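Local coordinates for glycosyl hydrolase, family 38 (Enterococcus faecalis, PDB 5KBP), which is probably an alpha-mannosidase of glycoside hydrolase family 38, expected to bind a metal ion and to cleave alpha-linked mannose from carbohydrates, at residues Gly56-Leu61 / Pro88-Gln93. Numbering follows the deposited sequence.
Sequences GQTIIL and PFYILQ
A single beta bridge between Q57 and F89 joins the approach to helix 59-65 with the loop that follows strand 84-85 in the N-terminal domain of this family 38 enzyme. F89 N donates to G56 O (3.2 Å), and T58 N returns a bond to F89 O (2.9 Å), which also receives a CA-H...O contact from Q57 CA. One residue on, I59 N reaches Y90 O at 3.1 Å, with the donor in the carbonyl plane. Beyond these backbone bonds, I59 CB lies over one face of the Y90 ring, 4.2 Å from its centroid in a CH-pi contact and offset toward the rim. CG1 of I59, anti to the backbone N (chi1 -159°), is set beside the phenol end of Y90, and CD1 beyond it lies 3.6 Å from Y90 CZ, while CG2 packs against I91 CG2 at 3.7 Å. Q57 crosses L92 at about a right angle, its NE2 4.0 Å from L92 CG and hydrogen-bonded to D55 OD2 and W17 O. From helix 100-117, the side-chain ND2 of N106 hydrogen-bonds I91 O. In this buried contact, backbone N-H groups of T58 and I59 thus find acceptors in the neighbouring loop, and apolar packing of I59 against Y90 and I91 continues the contact beside the last of these bonds.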
loop_
_atom_site.group_PDB
_atom_site.type_symbol
_atom_site.label_atom_id
_atom_site.label_comp_id
_atom_site.label_asym_id
_atom_site.label_seq_id
_atom_site.Cartn_x
_atom_site.Cartn_y
_atom_site.Cartn_z
ATOM N N GLY A 56 18.861 11.058 13.614
ATOM C CA GLY A 56 19.680 11.081 12.417
ATOM C C GLY A 56 18.943 10.992 11.099
ATOM O O GLY A 56 19.589 10.831 10.059
ATOM N N GLN A 57 17.616 11.106 11.100
ATOM C CA GLN A 57 16.813 10.949 9.894
ATOM C C GLN A 57 15.859 12.126 9.755
ATOM O O GLN A 57 15.176 12.493 10.717
ATOM C CB GLN A 57 16.034 9.630 9.928
ATOM C CG GLN A 57 15.421 9.319 11.283
ATOM C CD GLN A 57 14.567 8.070 11.263
ATOM O OE1 GLN A 57 13.950 7.741 10.251
ATOM N NE2 GLN A 57 14.530 7.362 12.385
ATOM N N THR A 58 15.808 12.708 8.556
ATOM C CA THR A 58 14.955 13.861 8.293
ATOM C C THR A 58 13.513 13.481 7.981
ATOM O O THR A 58 12.642 14.360 8.008
ATOM C CB THR A 58 15.518 14.679 7.127
ATOM O OG1 THR A 58 15.534 13.873 5.943
ATOM C CG2 THR A 58 16.935 15.146 7.429
ATOM N N ILE A 59 13.235 12.207 7.684
ATOM C CA ILE A 59 11.875 11.806 7.338
ATOM C C ILE A 59 10.926 11.947 8.522
ATOM O O ILE A 59 9.704 11.976 8.332
ATOM C CB ILE A 59 11.859 10.362 6.798
ATOM C CG1 ILE A 59 10.595 10.112 5.970
ATOM C CG2 ILE A 59 11.952 9.358 7.938
ATOM C CD1 ILE A 59 10.486 8.700 5.437
ATOM N N ILE A 60 11.456 12.041 9.745
ATOM C CA ILE A 60 10.607 12.256 10.914
ATOM C C ILE A 60 9.880 13.589 10.803
ATOM O O ILE A 60 8.703 13.706 11.165
ATOM C CB ILE A 60 11.448 12.168 12.203
ATOM C CG1 ILE A 60 11.993 10.750 12.389
ATOM C CG2 ILE A 60 10.634 12.601 13.418
ATOM C CD1 ILE A 60 12.839 10.579 13.632
ATOM N N LEU A 61 10.566 14.612 10.285
ATOM C CA LEU A 61 9.917 15.901 10.064
ATOM C C LEU A 61 8.785 15.777 9.051
ATOM O O LEU A 61 7.705 16.348 9.242
ATOM C CB LEU A 61 10.947 16.929 9.591
ATOM C CG LEU A 61 12.177 17.155 10.472
ATOM C CD1 LEU A 61 13.221 17.967 9.729
ATOM C CD2 LEU A 61 11.781 17.856 11.761
ATOM N N PRO A 88 22.050 13.606 9.449
ATOM C CA PRO A 88 22.183 14.049 8.057
ATOM C C PRO A 88 21.538 13.131 7.019
ATOM O O PRO A 88 21.647 13.408 5.825
ATOM C CB PRO A 88 23.696 14.074 7.861
ATOM C CG PRO A 88 24.176 12.933 8.710
ATOM C CD PRO A 88 23.225 12.833 9.887
ATOM N N PHE A 89 20.889 12.060 7.460
ATOM C CA PHE A 89 20.306 11.083 6.554
ATOM C C PHE A 89 18.816 11.346 6.365
ATOM O O PHE A 89 18.189 12.110 7.101
ATOM C CB PHE A 89 20.524 9.657 7.075
ATOM C CG PHE A 89 21.968 9.245 7.154
ATOM C CD1 PHE A 89 22.943 9.918 6.437
ATOM C CD2 PHE A 89 22.346 8.172 7.945
ATOM C CE1 PHE A 89 24.270 9.532 6.513
ATOM C CE2 PHE A 89 23.670 7.782 8.025
ATOM C CZ PHE A 89 24.633 8.463 7.308
ATOM N N TYR A 90 18.250 10.694 5.347
ATOM C CA TYR A 90 16.805 10.719 5.157
ATOM C C TYR A 90 16.129 9.645 5.999
ATOM O O TYR A 90 15.128 9.909 6.673
ATOM C CB TYR A 90 16.476 10.542 3.673
ATOM C CG TYR A 90 15.000 10.473 3.352
ATOM C CD1 TYR A 90 14.195 11.603 3.435
ATOM C CD2 TYR A 90 14.414 9.280 2.950
ATOM C CE1 TYR A 90 12.844 11.543 3.136
ATOM C CE2 TYR A 90 13.066 9.210 2.650
ATOM C CZ TYR A 90 12.286 10.344 2.745
ATOM O OH TYR A 90 10.944 10.276 2.445
ATOM N N ILE A 91 16.673 8.428 5.979
ATOM C CA ILE A 91 16.217 7.333 6.825
ATOM C C ILE A 91 17.443 6.620 7.381
ATOM O O ILE A 91 18.567 6.806 6.910
ATOM C CB ILE A 91 15.306 6.342 6.065
ATOM C CG1 ILE A 91 15.905 5.992 4.698
ATOM C CG2 ILE A 91 13.909 6.916 5.901
ATOM C CD1 ILE A 91 16.777 4.754 4.694
ATOM N N LEU A 92 17.212 5.797 8.400
ATOM C CA LEU A 92 18.249 4.941 8.966
ATOM C C LEU A 92 18.141 3.574 8.302
ATOM O O LEU A 92 17.220 2.806 8.596
ATOM C CB LEU A 92 18.102 4.832 10.481
ATOM C CG LEU A 92 18.176 6.133 11.281
ATOM C CD1 LEU A 92 18.256 5.828 12.771
ATOM C CD2 LEU A 92 19.351 6.987 10.827
ATOM N N GLN A 93 19.079 3.270 7.414
ATOM C CA GLN A 93 18.975 2.116 6.536
ATOM C C GLN A 93 19.753 0.924 7.080
ATOM O O GLN A 93 20.507 1.022 8.050
ATOM C CB GLN A 93 19.489 2.463 5.134
ATOM C CG GLN A 93 21.010 2.432 5.003
ATOM C CD GLN A 93 21.689 3.664 5.574
ATOM O OE1 GLN A 93 21.080 4.441 6.311
ATOM N NE2 GLN A 93 22.957 3.852 5.227
#